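Local coordinates for protein DJ-1 homolog D (Arabidopsis thaliana, PDB 4OGG) that belongs to the DJ-1/PfpI family and carries two such domains, each a glutaminase-I-like alpha/beta fold, in one chain, at residues Lys196-Leu201 and Ala275-Gly280; Val5-Gly10 and Val84-Arg89. All coordinates share one frame; numbering follows the deposited sequence.

Interaction 1. Residues Lys196-Leu201 and Ala275-Gly280; sequences KRILFL and ALVIPG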
# COMPACT_ATOMS: atom_id res chain seq x y z
N LYS C 196 -24.00 1.41 -32.69
CA LYS C 196 -22.84 2.26 -32.93
C LYS C 196 -21.55 1.58 -32.50
O LYS C 196 -21.55 0.69 -31.64
CB LYS C 196 -22.98 3.58 -32.16
CG LYS C 196 -24.23 4.38 -32.49
CD LYS C 196 -24.21 4.89 -33.93
CE LYS C 196 -25.38 5.82 -34.20
NZ LYS C 196 -26.70 5.14 -33.98
N ARG C 197 -20.44 1.99 -33.11
CA ARG C 197 -19.12 1.45 -32.78
C ARG C 197 -18.33 2.58 -32.14
O ARG C 197 -18.18 3.65 -32.72
CB ARG C 197 -18.41 0.95 -34.03
CG ARG C 197 -19.02 -0.30 -34.64
CD ARG C 197 -18.40 -0.62 -35.99
NE ARG C 197 -16.96 -0.84 -35.90
CZ ARG C 197 -16.39 -1.87 -35.28
NH1 ARG C 197 -17.14 -2.78 -34.68
NH2 ARG C 197 -15.07 -1.99 -35.26
N ILE C 198 -17.82 2.33 -30.93
CA ILE C 198 -17.06 3.35 -30.21
C ILE C 198 -15.64 2.89 -29.91
O ILE C 198 -15.41 1.75 -29.51
CB ILE C 198 -17.76 3.69 -28.87
CG1 ILE C 198 -19.27 3.85 -29.09
CG2 ILE C 198 -17.17 4.96 -28.27
CD1 ILE C 198 -19.64 4.95 -30.05
N LEU C 199 -14.68 3.80 -30.10
CA LEU C 199 -13.27 3.50 -29.84
C LEU C 199 -12.77 4.27 -28.62
O LEU C 199 -12.99 5.48 -28.51
CB LEU C 199 -12.40 3.88 -31.05
CG LEU C 199 -10.89 3.71 -30.85
CD1 LEU C 199 -10.56 2.24 -30.66
CD2 LEU C 199 -10.14 4.28 -32.04
N PHE C 200 -12.10 3.57 -27.71
CA PHE C 200 -11.55 4.18 -26.50
C PHE C 200 -10.04 4.23 -26.58
O PHE C 200 -9.40 3.20 -26.80
CB PHE C 200 -11.94 3.37 -25.27
CG PHE C 200 -13.22 3.80 -24.62
CD1 PHE C 200 -14.42 3.77 -25.33
CD2 PHE C 200 -13.23 4.23 -23.30
CE1 PHE C 200 -15.62 4.15 -24.72
CE2 PHE C 200 -14.42 4.61 -22.68
CZ PHE C 200 -15.61 4.58 -23.40
N LEU C 201 -9.46 5.42 -26.42
CA LEU C 201 -8.01 5.57 -26.44
C LEU C 201 -7.53 5.40 -25.01
O LEU C 201 -7.66 6.30 -24.18
CB LEU C 201 -7.63 6.95 -26.97
CG LEU C 201 -7.94 7.19 -28.45
CD1 LEU C 201 -7.72 8.65 -28.80
CD2 LEU C 201 -7.06 6.28 -29.29
N ALA C 275 -17.70 7.00 -33.02
CA ALA C 275 -17.31 7.95 -31.97
C ALA C 275 -16.01 7.58 -31.27
O ALA C 275 -15.58 6.42 -31.28
CB ALA C 275 -18.44 8.08 -30.95
N LEU C 276 -15.40 8.57 -30.64
CA LEU C 276 -14.15 8.39 -29.92
C LEU C 276 -14.31 8.86 -28.48
O LEU C 276 -14.92 9.90 -28.22
CB LEU C 276 -13.04 9.20 -30.59
CG LEU C 276 -11.61 9.06 -30.05
CD1 LEU C 276 -11.08 7.66 -30.33
CD2 LEU C 276 -10.72 10.12 -30.70
N VAL C 277 -13.78 8.09 -27.54
CA VAL C 277 -13.85 8.46 -26.13
C VAL C 277 -12.44 8.43 -25.55
O VAL C 277 -11.67 7.51 -25.80
CB VAL C 277 -14.75 7.49 -25.33
CG1 VAL C 277 -14.79 7.93 -23.88
CG2 VAL C 277 -16.16 7.47 -25.92
N ILE C 278 -12.11 9.46 -24.77
CA ILE C 278 -10.79 9.55 -24.17
C ILE C 278 -10.83 9.65 -22.66
O ILE C 278 -11.16 10.70 -22.10
CB ILE C 278 -10.01 10.77 -24.70
CG1 ILE C 278 -9.96 10.74 -26.23
CG2 ILE C 278 -8.59 10.77 -24.13
CD1 ILE C 278 -9.23 11.92 -26.85
N PRO C 279 -10.51 8.55 -21.96
CA PRO C 279 -10.51 8.54 -20.50
C PRO C 279 -9.43 9.49 -19.97
O PRO C 279 -8.46 9.80 -20.68
CB PRO C 279 -10.19 7.09 -20.15
CG PRO C 279 -10.78 6.33 -21.31
CD PRO C 279 -10.35 7.18 -22.49
N GLY C 280 -9.61 9.96 -18.74
CA GLY C 280 -8.63 10.84 -18.14
C GLY C 280 -7.59 10.03 -17.38
O GLY C 280 -7.39 8.85 -17.67
O HOH W 1 -6.56 7.72 -21.74

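Interaction 2. Residues Val5-Gly10 and Val84-Arg89; sequences VLILCG and VIPGGR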
# COMPACT_ATOMS: atom_id res chain seq x y z
N VAL C 5 -34.33 4.86 -8.83
CA VAL C 5 -33.75 3.62 -8.35
C VAL C 5 -32.96 3.82 -7.06
O VAL C 5 -32.34 4.87 -6.86
CB VAL C 5 -32.82 3.02 -9.43
CG1 VAL C 5 -32.00 1.87 -8.85
CG2 VAL C 5 -33.64 2.53 -10.61
N LEU C 6 -32.98 2.81 -6.20
CA LEU C 6 -32.25 2.86 -4.94
C LEU C 6 -31.09 1.86 -5.00
O LEU C 6 -31.25 0.74 -5.48
CB LEU C 6 -33.18 2.47 -3.79
CG LEU C 6 -32.59 2.51 -2.37
CD1 LEU C 6 -32.26 3.95 -2.01
CD2 LEU C 6 -33.60 1.93 -1.38
N ILE C 7 -29.91 2.29 -4.55
CA ILE C 7 -28.75 1.40 -4.52
C ILE C 7 -28.42 1.14 -3.05
O ILE C 7 -28.22 2.07 -2.27
CB ILE C 7 -27.52 2.02 -5.23
CG1 ILE C 7 -27.82 2.24 -6.72
CG2 ILE C 7 -26.31 1.08 -5.09
CD1 ILE C 7 -26.63 2.76 -7.53
N LEU C 8 -28.38 -0.14 -2.69
CA LEU C 8 -28.08 -0.56 -1.33
C LEU C 8 -26.57 -0.65 -1.15
O LEU C 8 -25.94 -1.63 -1.54
CB LEU C 8 -28.74 -1.92 -1.06
CG LEU C 8 -28.48 -2.61 0.28
CD1 LEU C 8 -28.88 -1.70 1.43
CD2 LEU C 8 -29.27 -3.91 0.32
N CYS C 9 -26.00 0.38 -0.53
CA CYS C 9 -24.55 0.46 -0.32
C CYS C 9 -24.09 0.03 1.07
O CYS C 9 -24.89 -0.09 2.00
CB CYS C 9 -24.07 1.89 -0.57
SG CYS C 9 -24.50 2.55 -2.19
N GLY C 10 -22.79 -0.19 1.18
CA GLY C 10 -22.19 -0.59 2.45
C GLY C 10 -20.69 -0.39 2.39
O GLY C 10 -20.13 -0.19 1.31
N VAL C 84 -30.86 -1.85 -6.67
CA VAL C 84 -29.60 -2.41 -7.14
C VAL C 84 -28.78 -2.79 -5.92
O VAL C 84 -28.68 -2.01 -4.97
CB VAL C 84 -28.80 -1.38 -7.98
CG1 VAL C 84 -27.46 -1.98 -8.42
CG2 VAL C 84 -29.61 -0.95 -9.19
N ILE C 85 -28.22 -3.99 -5.92
CA ILE C 85 -27.40 -4.46 -4.80
C ILE C 85 -25.98 -4.77 -5.26
O ILE C 85 -25.73 -5.83 -5.84
CB ILE C 85 -27.98 -5.75 -4.16
CG1 ILE C 85 -29.44 -5.54 -3.77
CG2 ILE C 85 -27.17 -6.11 -2.90
CD1 ILE C 85 -30.10 -6.77 -3.16
N PRO C 86 -25.04 -3.85 -5.02
CA PRO C 86 -23.64 -4.05 -5.42
C PRO C 86 -23.01 -5.19 -4.64
O PRO C 86 -23.52 -5.59 -3.59
CB PRO C 86 -22.99 -2.71 -5.07
CG PRO C 86 -24.12 -1.72 -5.18
CD PRO C 86 -25.25 -2.48 -4.52
N GLY C 87 -21.90 -5.70 -5.16
CA GLY C 87 -21.20 -6.77 -4.49
C GLY C 87 -20.11 -6.21 -3.60
O GLY C 87 -20.22 -5.08 -3.09
N GLY C 88 -19.04 -6.97 -3.42
CA GLY C 88 -17.94 -6.55 -2.57
C GLY C 88 -18.07 -7.24 -1.23
O GLY C 88 -18.72 -8.29 -1.14
N ARG C 89 -17.48 -6.66 -0.18
CA ARG C 89 -17.56 -7.24 1.15
C ARG C 89 -18.66 -6.63 2.02
O ARG C 89 -18.82 -6.99 3.18
CB ARG C 89 -16.21 -7.14 1.89
CG ARG C 89 -15.18 -8.15 1.42
CD ARG C 89 -13.99 -8.28 2.38
NE ARG C 89 -13.17 -7.07 2.46
CZ ARG C 89 -13.24 -6.17 3.44
NH1 ARG C 89 -14.10 -6.34 4.44
NH2 ARG C 89 -12.43 -5.13 3.44
O HOH W 2 -23.69 -3.76 -1.32

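Interaction 1. Residues Lys196-Leu201 and Ala275-Gly280
F200 lays one face of its ring over V277, whose CB stands 3.6 Å from the ring centroid and 15° off the ring normal, a CH-pi contact on one face of the sheet. The F200 chi1 is -91°, off the usual staggered value, and CD2 of the ring also meets CG of P279 obliquely. CG1 of V277 runs beneath CE2 and CZ, while CG2 lies 3.6 Å from CE1 and meets CG2 of I198. On the same face CD1 of I198 presses on CB of A275 at 3.5 Å, a tight carbon pair. Helices 208-221 and 369-380 cover this side, and F215 meets the F200 ring edge-to-face. The strands are parallel neighbours in a DJ-1/PfpI domain, a Rossmann-like alpha/beta sandwich. A weak A275 N to R197 O bond is followed by three regular ones, L199 N to A275 O, V277 N to L199 O and L201 N to V277 O. On the other face, L276 has CG anti to its backbone N (chi1 -176°), which brings CD1 within 3.7 Å of L201 CG and against CD2 of L199. Where the strands part, P279 CD lies 3.3 Å from L201 O, and a water donates to both L201 O and P279 O.

Interaction 2. Residues Val5-Gly10 and Val84-Arg89
V84 is gripped by both of its backbone polar groups, its N donating to L6 O at 2.9 Å and its O accepting from L8 N at 3.0 Å, so that I7 and V84 form a parallel bridge between the two strands. The second bond is the straighter, with an N-H...O angle of 168°, and the CA of I7 adds a C-H...O contact to the same V84 oxygen. I7 and V84 point the same way from the sheet and lie side by side, I7 CG1 being 4.0 Å from V84 CB. The other branch of I7, CG2, anti to the backbone N, meets CG of P86 at 3.6 Å, the two side chains crossing at about a right angle. V84 in turn sends CG2 back along the strand to CG1 of V5, 3.7 Å away. L8 and I85, on the other face, meet more loosely. Beyond the bridge, P86 CD packs against L8 O, and a water donates to both L8 O and P86 O, joining the strand ends. This pair belongs to the parallel part of the six-stranded sheet of the N-terminal DJ-1/PfpI domain, at the end from which the G87-G88 turn leads to the modified cysteine at position 118: G88 N donates a hydrogen bond to its OD2, and R89 forms a salt bridge with E60. Strand 3-8 lies between strands 30-35 and 82-85; helix 15-27 packs on I7 and P86, while helix 121-126 covers L8 and I85 from the other face.

Overall arrangement
Interactions 1 and 2 illustrate how a repeated domain repeats its core: each pairs the first and third strands, in chain order, of a six-stranded sheet with the order 2-1-3-4-6-5, but in different domains of the chain. Their centres are 28 Å apart, on opposite sides of the chain's centre, and they do not touch. Both are buried, apolar and parallel, and both finish with a proline and a water bridging the strand ends. They differ on the face carrying V277 or V84, where F200 stands in 196-201 as I7 does in 5-10. The segment 84-89 also runs on to R89, which reaches a neighbouring subunit, whereas no other chain touches interaction 1.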